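Local coordinates for DNA ligase (PDB 3GDE), which probably seals nicks in double-stranded DNA during replication, recombination and repair, using ATP and passing through a lysine-AMP intermediate, at residues F6-E11 and L153-L158; R40-D44 and V117-R121; R60-V64 and F124-A128; G63-L69 and K139-L143. Residue numbers count along the deposited sequence, not the author numbering.

Contact 1: F6-E11 and L153-L158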
loop_
_atom_site.group_PDB
_atom_site.type_symbol
_atom_site.label_atom_id
_atom_site.label_comp_id
_atom_site.label_asym_id
_atom_site.label_seq_id
_atom_site.Cartn_x
_atom_site.Cartn_y
_atom_site.Cartn_z
ATOM N N PHE A 6 -5.202 9.990 -24.323
ATOM C CA PHE A 6 -5.602 10.036 -22.918
ATOM C C PHE A 6 -7.050 10.528 -22.816
ATOM O O PHE A 6 -7.795 10.078 -21.939
ATOM C CB PHE A 6 -4.641 10.912 -22.102
ATOM C CG PHE A 6 -4.828 10.804 -20.607
ATOM C CD1 PHE A 6 -5.603 11.730 -19.920
ATOM C CD2 PHE A 6 -4.224 9.768 -19.887
ATOM C CE1 PHE A 6 -5.786 11.631 -18.532
ATOM C CE2 PHE A 6 -4.383 9.660 -18.505
ATOM C CZ PHE A 6 -5.170 10.587 -17.821
ATOM N N ALA A 7 -7.444 11.423 -23.727
ATOM C CA ALA A 7 -8.831 11.917 -23.821
ATOM C C ALA A 7 -9.883 10.834 -24.056
ATOM O O ALA A 7 -11.015 10.990 -23.633
ATOM C CB ALA A 7 -8.965 12.989 -24.904
ATOM N N GLU A 8 -9.530 9.761 -24.760
ATOM C CA GLU A 8 -10.467 8.655 -24.928
ATOM C C GLU A 8 -10.658 7.968 -23.575
ATOM O O GLU A 8 -11.785 7.690 -23.162
ATOM C CB GLU A 8 -10.005 7.666 -26.001
ATOM C CG GLU A 8 -10.932 6.454 -26.122
ATOM C CD GLU A 8 -10.482 5.418 -27.149
ATOM O OE1 GLU A 8 -11.237 4.441 -27.351
ATOM O OE2 GLU A 8 -9.395 5.571 -27.753
ATOM N N PHE A 9 -9.542 7.720 -22.896
ATOM C CA PHE A 9 -9.535 7.195 -21.538
ATOM C C PHE A 9 -10.284 8.119 -20.571
ATOM O O PHE A 9 -11.090 7.656 -19.756
ATOM C CB PHE A 9 -8.076 6.952 -21.097
ATOM C CG PHE A 9 -7.901 6.762 -19.614
ATOM C CD1 PHE A 9 -8.278 5.566 -19.000
ATOM C CD2 PHE A 9 -7.350 7.776 -18.835
ATOM C CE1 PHE A 9 -8.109 5.385 -17.637
ATOM C CE2 PHE A 9 -7.189 7.607 -17.458
ATOM C CZ PHE A 9 -7.571 6.404 -16.863
ATOM N N ALA A 10 -10.023 9.422 -20.678
ATOM C CA ALA A 10 -10.631 10.427 -19.798
ATOM C C ALA A 10 -12.158 10.459 -19.918
ATOM O O ALA A 10 -12.859 10.471 -18.899
ATOM C CB ALA A 10 -10.019 11.821 -20.058
ATOM N N GLU A 11 -12.670 10.451 -21.149
ATOM C CA GLU A 11 -14.119 10.422 -21.395
ATOM C C GLU A 11 -14.741 9.144 -20.892
ATOM O O GLU A 11 -15.863 9.158 -20.392
ATOM C CB GLU A 11 -14.445 10.513 -22.883
ATOM C CG GLU A 11 -13.576 11.466 -23.655
ATOM C CD GLU A 11 -14.155 12.851 -23.782
ATOM O OE1 GLU A 11 -13.371 13.776 -24.097
ATOM O OE2 GLU A 11 -15.381 13.013 -23.585
ATOM N N LEU A 153 -11.068 17.698 -19.823
ATOM C CA LEU A 153 -11.263 16.372 -19.220
ATOM C C LEU A 153 -9.972 15.571 -19.043
ATOM O O LEU A 153 -9.844 14.785 -18.096
ATOM C CB LEU A 153 -12.275 15.567 -20.034
ATOM C CG LEU A 153 -13.267 14.688 -19.286
ATOM C CD1 LEU A 153 -13.808 15.369 -18.003
ATOM C CD2 LEU A 153 -14.388 14.336 -20.227
ATOM N N GLU A 154 -9.012 15.761 -19.946
ATOM C CA GLU A 154 -7.687 15.165 -19.759
ATOM C C GLU A 154 -6.995 15.761 -18.542
ATOM O O GLU A 154 -6.369 15.042 -17.772
ATOM C CB GLU A 154 -6.799 15.364 -20.990
ATOM C CG GLU A 154 -6.993 14.334 -22.062
ATOM C CD GLU A 154 -6.245 14.661 -23.362
ATOM O OE1 GLU A 154 -5.920 15.841 -23.604
ATOM O OE2 GLU A 154 -5.990 13.729 -24.154
ATOM N N ALA A 155 -7.101 17.079 -18.390
ATOM C CA ALA A 155 -6.446 17.783 -17.296
ATOM C C ALA A 155 -7.004 17.327 -15.948
ATOM O O ALA A 155 -6.281 17.242 -14.953
ATOM C CB ALA A 155 -6.594 19.296 -17.467
ATOM N N ARG A 156 -8.297 17.037 -15.933
ATOM C CA ARG A 156 -8.972 16.499 -14.760
ATOM C C ARG A 156 -8.375 15.183 -14.277
ATOM O O ARG A 156 -7.969 15.088 -13.123
ATOM C CB ARG A 156 -10.451 16.332 -15.067
ATOM C CG ARG A 156 -11.274 15.675 -13.979
ATOM C CD ARG A 156 -12.671 16.198 -14.121
ATOM N NE ARG A 156 -13.661 15.148 -14.072
ATOM C CZ ARG A 156 -14.903 15.289 -14.509
ATOM N NH1 ARG A 156 -15.303 16.438 -15.026
ATOM N NH2 ARG A 156 -15.746 14.274 -14.427
ATOM N N TYR A 157 -8.317 14.176 -15.154
ATOM C CA TYR A 157 -7.796 12.849 -14.771
ATOM C C TYR A 157 -6.274 12.748 -14.713
ATOM O O TYR A 157 -5.749 11.882 -14.042
ATOM C CB TYR A 157 -8.426 11.733 -15.605
ATOM C CG TYR A 157 -9.903 11.636 -15.326
ATOM C CD1 TYR A 157 -10.364 11.115 -14.118
ATOM C CD2 TYR A 157 -10.844 12.114 -16.247
ATOM C CE1 TYR A 157 -11.716 11.052 -13.837
ATOM C CE2 TYR A 157 -12.203 12.061 -15.975
ATOM C CZ TYR A 157 -12.630 11.526 -14.768
ATOM O OH TYR A 157 -13.969 11.463 -14.475
ATOM N N LEU A 158 -5.570 13.635 -15.408
ATOM C CA LEU A 158 -4.117 13.742 -15.251
ATOM C C LEU A 158 -3.807 14.173 -13.827
ATOM O O LEU A 158 -2.914 13.627 -13.170
ATOM C CB LEU A 158 -3.535 14.772 -16.229
ATOM C CG LEU A 158 -2.602 14.373 -17.384
ATOM C CD1 LEU A 158 -2.524 12.877 -17.644
ATOM C CD2 LEU A 158 -2.929 15.138 -18.682
#
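Apolar packing makes up most of this contact between two helices. F6 points at the second helix, and its ring meets three residues there. L158 CD1 sits over one ring face, 3.6 Å from the centroid of the F6 ring, in a CH-pi contact. F6 CE1 lies 3.9 Å from Y157 CB, and F6 CD1 lies 3.6 Å from E154 CG. One turn on, A10 is the small residue at the interface. A10 CB is 3.9 Å from Y157 CD2 and 4.4 Å from L153 CB. It also packs on the backbone, with A10 CB 3.6 Å from L153 O.

The polar part centres on E154. Its OE2 accepts a weak hydrogen bond from A7 N at 2.8 Å, at the N-terminal end of helix 6-16. E154 OE2 also takes L115 N, and OE1 takes T151 N. The hydroxyl of Y157 turns to E17.

The short axes pass 8.7 Å apart at 77°, so the helices cross steeply. A7 and E154 come nearest, with CA atoms 5.3 Å apart. The arrangement is a crossed helix pair of the all-helical DNA-binding domain of ATP-dependent ligases, joining its first helix to helix 152-162.

Contact 2: R40-D44 and V117-R121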
loop_
_atom_site.group_PDB
_atom_site.type_symbol
_atom_site.label_atom_id
_atom_site.label_comp_id
_atom_site.label_asym_id
_atom_site.label_seq_id
_atom_site.Cartn_x
_atom_site.Cartn_y
_atom_site.Cartn_z
ATOM N N ARG A 40 0.693 -1.799 -24.535
ATOM C CA ARG A 40 1.168 -0.785 -23.593
ATOM C C ARG A 40 0.126 0.280 -23.253
ATOM O O ARG A 40 0.177 0.842 -22.166
ATOM C CB ARG A 40 2.496 -0.169 -24.032
ATOM C CG ARG A 40 2.494 0.445 -25.390
ATOM C CD ARG A 40 3.734 -0.006 -26.152
ATOM N NE ARG A 40 4.921 0.773 -25.804
ATOM C CZ ARG A 40 5.653 1.458 -26.683
ATOM N NH1 ARG A 40 5.330 1.456 -27.976
ATOM N NH2 ARG A 40 6.721 2.136 -26.275
ATOM N N ASP A 41 -0.812 0.550 -24.164
ATOM C CA ASP A 41 -2.003 1.330 -23.809
ATOM C C ASP A 41 -2.867 0.533 -22.832
ATOM O O ASP A 41 -3.471 1.113 -21.939
ATOM C CB ASP A 41 -2.852 1.717 -25.034
ATOM C CG ASP A 41 -2.200 2.770 -25.908
ATOM O OD1 ASP A 41 -2.632 2.904 -27.067
ATOM O OD2 ASP A 41 -1.267 3.474 -25.468
ATOM N N LEU A 42 -2.941 -0.787 -23.027
ATOM C CA LEU A 42 -3.680 -1.677 -22.116
ATOM C C LEU A 42 -3.067 -1.618 -20.714
ATOM O O LEU A 42 -3.754 -1.339 -19.738
ATOM C CB LEU A 42 -3.712 -3.132 -22.630
ATOM C CG LEU A 42 -4.349 -4.167 -21.666
ATOM C CD1 LEU A 42 -5.805 -3.821 -21.310
ATOM C CD2 LEU A 42 -4.255 -5.608 -22.176
ATOM N N TYR A 43 -1.761 -1.862 -20.654
ATOM C CA TYR A 43 -0.971 -1.771 -19.434
ATOM C C TYR A 43 -1.202 -0.443 -18.728
ATOM O O TYR A 43 -1.571 -0.402 -17.552
ATOM C CB TYR A 43 0.515 -1.946 -19.765
ATOM C CG TYR A 43 1.417 -1.947 -18.558
ATOM C CD1 TYR A 43 1.778 -3.147 -17.935
ATOM C CD2 TYR A 43 1.913 -0.749 -18.033
ATOM C CE1 TYR A 43 2.613 -3.153 -16.817
ATOM C CE2 TYR A 43 2.742 -0.740 -16.920
ATOM C CZ TYR A 43 3.087 -1.947 -16.312
ATOM O OH TYR A 43 3.911 -1.937 -15.206
ATOM N N ASP A 44 -1.000 0.648 -19.450
ATOM C CA ASP A 44 -1.177 1.968 -18.866
ATOM C C ASP A 44 -2.604 2.211 -18.375
ATOM O O ASP A 44 -2.795 2.736 -17.284
ATOM C CB ASP A 44 -0.747 3.054 -19.852
ATOM C CG ASP A 44 0.755 3.136 -20.009
ATOM O OD1 ASP A 44 1.492 2.738 -19.078
ATOM O OD2 ASP A 44 1.207 3.611 -21.075
ATOM N N VAL A 117 -1.833 8.523 -24.470
ATOM C CA VAL A 117 -1.434 7.817 -23.272
ATOM C C VAL A 117 0.083 7.591 -23.321
ATOM O O VAL A 117 0.765 7.647 -22.297
ATOM C CB VAL A 117 -2.199 6.481 -23.166
ATOM C CG1 VAL A 117 -1.774 5.692 -21.931
ATOM C CG2 VAL A 117 -3.713 6.746 -23.164
ATOM N N ARG A 118 0.610 7.364 -24.522
ATOM C CA ARG A 118 2.036 7.131 -24.699
ATOM C C ARG A 118 2.858 8.354 -24.270
ATOM O O ARG A 118 3.821 8.214 -23.516
ATOM C CB ARG A 118 2.337 6.719 -26.149
ATOM C CG ARG A 118 3.591 5.835 -26.306
ATOM C CD ARG A 118 3.324 4.313 -26.112
ATOM N NE ARG A 118 2.034 4.021 -25.477
ATOM C CZ ARG A 118 1.845 3.791 -24.177
ATOM N NH1 ARG A 118 2.869 3.798 -23.321
ATOM N NH2 ARG A 118 0.617 3.559 -23.733
ATOM N N LYS A 119 2.458 9.542 -24.725
ATOM C CA LYS A 119 3.084 10.790 -24.286
ATOM C C LYS A 119 2.971 11.035 -22.775
ATOM O O LYS A 119 3.937 11.487 -22.151
ATOM C CB LYS A 119 2.535 12.001 -25.043
ATOM C CG LYS A 119 3.491 13.199 -25.009
ATOM C CD LYS A 119 2.761 14.519 -24.861
ATOM C CE LYS A 119 3.378 15.574 -25.781
ATOM N NZ LYS A 119 2.702 15.557 -27.138
ATOM N N VAL A 120 1.806 10.745 -22.197
ATOM C CA VAL A 120 1.616 10.841 -20.742
ATOM C C VAL A 120 2.616 9.942 -20.001
ATOM O O VAL A 120 3.299 10.378 -19.085
ATOM C CB VAL A 120 0.163 10.491 -20.310
ATOM C CG1 VAL A 120 0.060 10.379 -18.799
ATOM C CG2 VAL A 120 -0.807 11.544 -20.816
ATOM N N ARG A 121 2.692 8.691 -20.430
ATOM C CA ARG A 121 3.648 7.729 -19.901
ATOM C C ARG A 121 5.104 8.211 -20.008
ATOM O O ARG A 121 5.848 8.108 -19.044
ATOM C CB ARG A 121 3.495 6.410 -20.641
ATOM C CG ARG A 121 4.485 5.357 -20.231
ATOM C CD ARG A 121 3.861 4.536 -19.135
ATOM N NE ARG A 121 4.471 4.800 -17.852
ATOM C CZ ARG A 121 3.958 4.437 -16.683
ATOM N NH1 ARG A 121 2.796 3.807 -16.613
ATOM N NH2 ARG A 121 4.618 4.731 -15.576
HETATM O O HOH W 1 -1.150 6.116 -26.727
HETATM O O HOH W 2 0.948 2.880 -27.683
#
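A salt-bridge network joins helix 39-49 to the start of helix 117-129 in the N-terminal helical domain. R118 is the cation between two aspartates. Its NH2 donates to D41 OD2 at 2.6 Å and to D44 OD2 at 2.7 Å, and R118 NH1 also reaches D44 OD2 at 2.8 Å. Both carboxylates lie near the guanidinium plane. The other oxygen of D44, OD1, takes R121 NH1 at 3.0 Å. R121 also bonds V53 O through NH2, and D41 OD1 accepts M4 N. One water bridges D41 OD2 and R118 N, at 2.9 and 3.1 Å. Apolar contact is small: D44 CB meets V117 CG1 at 3.5 Å. R40 lays its aliphatic part over a face of the R118 guanidinium, with R40 CG 3.6 Å from R118 NE, although the two charges are alike. The segment axes stay 10.3 Å apart and cross at 62°, a gap spanned by the long arginine side chains. R118 and R121 thus neutralise D41 and D44, which are buried between the helices.

Contact 3: R60-V64 and F124-A128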
loop_
_atom_site.group_PDB
_atom_site.type_symbol
_atom_site.label_atom_id
_atom_site.label_comp_id
_atom_site.label_asym_id
_atom_site.label_seq_id
_atom_site.Cartn_x
_atom_site.Cartn_y
_atom_site.Cartn_z
ATOM N N ARG A 60 10.773 3.499 -9.081
ATOM C CA ARG A 60 10.262 4.762 -9.638
ATOM C C ARG A 60 9.041 5.326 -8.894
ATOM O O ARG A 60 8.070 4.617 -8.645
ATOM C CB ARG A 60 9.944 4.618 -11.130
ATOM C CG ARG A 60 11.171 4.443 -12.023
ATOM C CD ARG A 60 10.776 4.078 -13.446
ATOM N NE ARG A 60 10.041 2.822 -13.485
ATOM C CZ ARG A 60 9.455 2.311 -14.565
ATOM N NH1 ARG A 60 9.505 2.944 -15.729
ATOM N NH2 ARG A 60 8.815 1.150 -14.476
ATOM N N GLU A 61 9.135 6.606 -8.535
ATOM C CA GLU A 61 8.038 7.409 -7.994
ATOM C C GLU A 61 8.009 8.710 -8.793
ATOM O O GLU A 61 9.077 9.233 -9.131
ATOM C CB GLU A 61 8.328 7.788 -6.541
ATOM C CG GLU A 61 7.865 6.817 -5.474
ATOM C CD GLU A 61 8.140 7.353 -4.070
ATOM O OE1 GLU A 61 9.328 7.315 -3.639
ATOM O OE2 GLU A 61 7.173 7.824 -3.405
ATOM N N LEU A 62 6.815 9.245 -9.072
ATOM C CA LEU A 62 6.692 10.565 -9.712
ATOM C C LEU A 62 7.347 11.681 -8.882
ATOM O O LEU A 62 8.086 12.503 -9.419
ATOM C CB LEU A 62 5.224 10.943 -9.984
ATOM C CG LEU A 62 4.506 10.621 -11.301
ATOM C CD1 LEU A 62 3.196 11.422 -11.388
ATOM C CD2 LEU A 62 5.383 10.829 -12.560
ATOM N N GLY A 63 7.062 11.707 -7.579
ATOM C CA GLY A 63 7.615 12.731 -6.687
ATOM C C GLY A 63 7.047 14.103 -6.987
ATOM O O GLY A 63 7.747 15.121 -6.897
ATOM N N VAL A 64 5.773 14.123 -7.360
ATOM C CA VAL A 64 5.068 15.356 -7.655
ATOM C C VAL A 64 4.003 15.616 -6.580
ATOM O O VAL A 64 2.991 14.905 -6.498
ATOM C CB VAL A 64 4.449 15.325 -9.077
ATOM C CG1 VAL A 64 3.582 16.536 -9.322
ATOM C CG2 VAL A 64 5.550 15.262 -10.125
ATOM N N PHE A 124 5.736 11.259 -17.708
ATOM C CA PHE A 124 5.812 10.689 -16.343
ATOM C C PHE A 124 7.145 10.004 -16.044
ATOM O O PHE A 124 7.731 10.233 -14.979
ATOM C CB PHE A 124 4.658 9.716 -16.075
ATOM C CG PHE A 124 3.337 10.392 -15.778
ATOM C CD1 PHE A 124 2.185 9.638 -15.607
ATOM C CD2 PHE A 124 3.241 11.779 -15.688
ATOM C CE1 PHE A 124 0.957 10.248 -15.319
ATOM C CE2 PHE A 124 2.017 12.395 -15.418
ATOM C CZ PHE A 124 0.877 11.623 -15.228
ATOM N N ASP A 125 7.620 9.166 -16.972
ATOM C CA ASP A 125 8.903 8.479 -16.802
ATOM C C ASP A 125 10.077 9.458 -16.700
ATOM O O ASP A 125 10.984 9.251 -15.891
ATOM C CB ASP A 125 9.137 7.432 -17.902
ATOM C CG ASP A 125 8.242 6.188 -17.745
ATOM O OD1 ASP A 125 7.477 6.082 -16.760
ATOM O OD2 ASP A 125 8.315 5.299 -18.613
ATOM N N GLU A 126 10.050 10.537 -17.492
ATOM C CA GLU A 126 11.050 11.591 -17.347
ATOM C C GLU A 126 10.959 12.300 -15.989
ATOM O O GLU A 126 11.971 12.470 -15.324
ATOM C CB GLU A 126 10.985 12.631 -18.462
ATOM C CG GLU A 126 12.031 13.714 -18.187
ATOM C CD GLU A 126 12.202 14.752 -19.265
ATOM O OE1 GLU A 126 13.074 15.615 -19.051
ATOM O OE2 GLU A 126 11.484 14.725 -20.293
ATOM N N ILE A 127 9.754 12.718 -15.600
ATOM C CA ILE A 127 9.525 13.349 -14.305
ATOM C C ILE A 127 10.064 12.507 -13.145
ATOM O O ILE A 127 10.779 13.030 -12.295
ATOM C CB ILE A 127 8.020 13.715 -14.090
ATOM C CG1 ILE A 127 7.636 14.918 -14.961
ATOM C CG2 ILE A 127 7.750 14.028 -12.635
ATOM C CD1 ILE A 127 6.114 15.137 -15.150
ATOM N N ALA A 128 9.742 11.211 -13.131
ATOM C CA ALA A 128 10.258 10.266 -12.122
ATOM C C ALA A 128 11.799 10.173 -12.019
ATOM O O ALA A 128 12.343 9.921 -10.936
ATOM C CB ALA A 128 9.652 8.884 -12.334
HETATM O O HOH W 3 7.717 2.825 -17.747
HETATM O O HOH W 4 11.073 10.514 -8.122
HETATM O O HOH W 5 11.924 8.046 -8.993
HETATM O O HOH W 6 10.971 12.770 -9.558
#
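L62 lays its side chain over the F124 ring. L62 CD1 stands 4.3 Å from the ring centroid of F124, close to the ring normal, in a CH-pi contact. Here an irregular loop packs on helix 117-129 of the all-helical N-terminal domain, just before the chain enters helix 66-77. The other methyl of L62, CD2, lies 3.8 Å from F124 CB and 4.0 Å from I127 CG2. V64 adds to this patch, with its CG2 3.6 Å from I127 CG2. I162 of helix 152-162 touches L62, V64 and F124, and extends the apolar cluster.

The backbones come closest at L62 and A128, whose CA atoms are 4.3 Å apart. The small side chain of A128 permits this approach: E61 O lies 3.3 Å from A128 CB, and A128 CA makes a CA-H...O contact with E61 O at 3.4 Å. Waters join the loop to the carbonyl end of the segment. One lies 3.2 Å from E61 N and 2.7 Å from A128 O.

At the exposed edge, R60 and D125 form a long ion pair. Their stronger partners are D58 for R60 and Y54 for D125. A water completes the link, 2.7 Å from R60 NH1 and 2.7 Å from D125 OD2.

Contact 4: G63-L69 and K139-L143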
loop_
_atom_site.group_PDB
_atom_site.type_symbol
_atom_site.label_atom_id
_atom_site.label_comp_id
_atom_site.label_asym_id
_atom_site.label_seq_id
_atom_site.Cartn_x
_atom_site.Cartn_y
_atom_site.Cartn_z
ATOM N N GLY A 63 7.062 11.707 -7.579
ATOM C CA GLY A 63 7.615 12.731 -6.687
ATOM C C GLY A 63 7.047 14.103 -6.987
ATOM O O GLY A 63 7.747 15.121 -6.897
ATOM N N VAL A 64 5.773 14.123 -7.360
ATOM C CA VAL A 64 5.068 15.356 -7.655
ATOM C C VAL A 64 4.003 15.616 -6.580
ATOM O O VAL A 64 2.991 14.905 -6.498
ATOM C CB VAL A 64 4.449 15.325 -9.077
ATOM C CG1 VAL A 64 3.582 16.536 -9.322
ATOM C CG2 VAL A 64 5.550 15.262 -10.125
ATOM N N GLY A 65 4.265 16.627 -5.749
ATOM C CA GLY A 65 3.315 17.077 -4.731
ATOM C C GLY A 65 2.345 18.097 -5.297
ATOM O O GLY A 65 2.601 18.700 -6.368
ATOM N N ILE A 66 1.238 18.299 -4.585
ATOM C CA ILE A 66 0.206 19.237 -5.017
ATOM C C ILE A 66 0.735 20.660 -5.323
ATOM O O ILE A 66 0.184 21.363 -6.177
ATOM C CB ILE A 66 -1.004 19.265 -4.025
ATOM C CG1 ILE A 66 -2.230 19.883 -4.709
ATOM C CG2 ILE A 66 -0.648 19.966 -2.689
ATOM C CD1 ILE A 66 -3.523 19.740 -3.962
ATOM N N GLY A 67 1.793 21.068 -4.620
ATOM C CA GLY A 67 2.440 22.362 -4.834
ATOM C C GLY A 67 3.010 22.527 -6.237
ATOM O O GLY A 67 2.915 23.608 -6.820
ATOM N N LEU A 68 3.606 21.461 -6.777
ATOM C CA LEU A 68 4.067 21.444 -8.169
ATOM C C LEU A 68 2.919 21.570 -9.152
ATOM O O LEU A 68 3.053 22.243 -10.177
ATOM C CB LEU A 68 4.876 20.175 -8.476
ATOM C CG LEU A 68 6.364 20.193 -8.145
ATOM C CD1 LEU A 68 6.595 20.443 -6.665
ATOM C CD2 LEU A 68 7.011 18.896 -8.577
ATOM N N LEU A 69 1.794 20.930 -8.843
ATOM C CA LEU A 69 0.581 21.046 -9.657
ATOM C C LEU A 69 0.043 22.478 -9.703
ATOM O O LEU A 69 -0.341 22.969 -10.773
ATOM C CB LEU A 69 -0.507 20.080 -9.165
ATOM C CG LEU A 69 -0.708 18.738 -9.871
ATOM C CD1 LEU A 69 0.600 18.167 -10.406
ATOM C CD2 LEU A 69 -1.385 17.738 -8.957
ATOM N N LYS A 139 10.354 19.667 -13.452
ATOM C CA LYS A 139 9.103 18.934 -13.254
ATOM C C LYS A 139 7.893 19.824 -13.497
ATOM O O LYS A 139 6.957 19.430 -14.174
ATOM C CB LYS A 139 9.028 18.341 -11.851
ATOM C CG LYS A 139 9.920 17.152 -11.648
ATOM C CD LYS A 139 9.603 16.513 -10.328
ATOM C CE LYS A 139 10.792 15.780 -9.779
ATOM N NZ LYS A 139 10.392 15.078 -8.539
ATOM N N ILE A 140 7.925 21.031 -12.954
ATOM C CA ILE A 140 6.862 22.001 -13.186
ATOM C C ILE A 140 6.760 22.338 -14.687
ATOM O O ILE A 140 5.666 22.407 -15.232
ATOM C CB ILE A 140 7.050 23.271 -12.305
ATOM C CG1 ILE A 140 6.887 22.904 -10.818
ATOM C CG2 ILE A 140 6.070 24.379 -12.711
ATOM C CD1 ILE A 140 7.496 23.925 -9.814
ATOM N N MET A 141 7.900 22.512 -15.354
ATOM C CA MET A 141 7.893 22.809 -16.786
ATOM C C MET A 141 7.326 21.665 -17.626
ATOM O O MET A 141 6.595 21.904 -18.580
ATOM C CB MET A 141 9.292 23.227 -17.267
ATOM C CG MET A 141 9.763 24.575 -16.694
ATOM S SD MET A 141 8.433 25.806 -16.660
ATOM C CE MET A 141 8.211 26.049 -18.424
ATOM N N LEU A 142 7.643 20.427 -17.250
ATOM C CA LEU A 142 7.098 19.237 -17.916
ATOM C C LEU A 142 5.596 19.073 -17.716
ATOM O O LEU A 142 4.869 18.784 -18.660
ATOM C CB LEU A 142 7.839 17.974 -17.477
ATOM C CG LEU A 142 9.262 17.815 -18.023
ATOM C CD1 LEU A 142 10.000 16.700 -17.286
ATOM C CD2 LEU A 142 9.251 17.580 -19.547
ATOM N N LEU A 143 5.137 19.261 -16.484
ATOM C CA LEU A 143 3.705 19.280 -16.185
ATOM C C LEU A 143 2.969 20.411 -16.912
ATOM O O LEU A 143 1.863 20.202 -17.402
ATOM C CB LEU A 143 3.481 19.418 -14.676
ATOM C CG LEU A 143 3.922 18.286 -13.752
ATOM C CD1 LEU A 143 3.934 18.782 -12.303
ATOM C CD2 LEU A 143 3.032 17.030 -13.920
#
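G63 opens the contact with its backbone carbonyl. K139 NZ donates a hydrogen bond to G63 O at 3.1 Å. The lysine chain is almost fully extended, which carries its amine from helix 135-149 to the loop. G63 has a positive phi of 68°, a conformation that favours glycine. A CB here would also sit only about 3.1 Å from K139 NZ, which is tight.

V64 points toward the helix. V64 CG1 lies 3.7 Å from L143 CD1, and V64 CG2 lies 4.2 Å from K139 CD. V64 also touches I127 and I162, so it faces three helices. G65 is the N-cap residue of helix 66-77, and the chain turns here from loop to helix.

L68 covers the most surface on the first side. L68 CG is 3.8 Å from I140 CG1, L68 CD2 is 3.9 Å from K139 CB, and L68 CB is 4.2 Å from L143 CD1. L68 and I140 have the nearest CA atoms, 5.8 Å apart. L69 starts away from the helix, but its end returns: L69 CD1 meets L143 CD1 at 3.9 Å.

L143 CD1 therefore meets V64, L68 and L69. The chemistry is largely that of a leucine-rich helical core in the N-terminal domain. The lysine bond satisfies an exposed loop carbonyl at its margin and ties the loop before helix 66-77 to helix 135-149.

How the contacts relate
All four contacts lie in the N-terminal helical domain, away from the predicted ATP site. Contact 1 joins its first helix to helix 152-162, and both segments of each other contact fall between these ends in sequence. Helix 117-129 serves contacts 2 and 3, whose centres are about 14 Å apart. Its start meets helix 39-49, and its later part meets the loop before helix 66-77. Contacts 3 and 4 share G63 and V64, with centres about 10 Å apart. F6 and L158 of contact 1 pack against V117 and V120 of contact 2. Sequence-distant helices are thus gathered into one packed unit, in a family where this domain binds DNA.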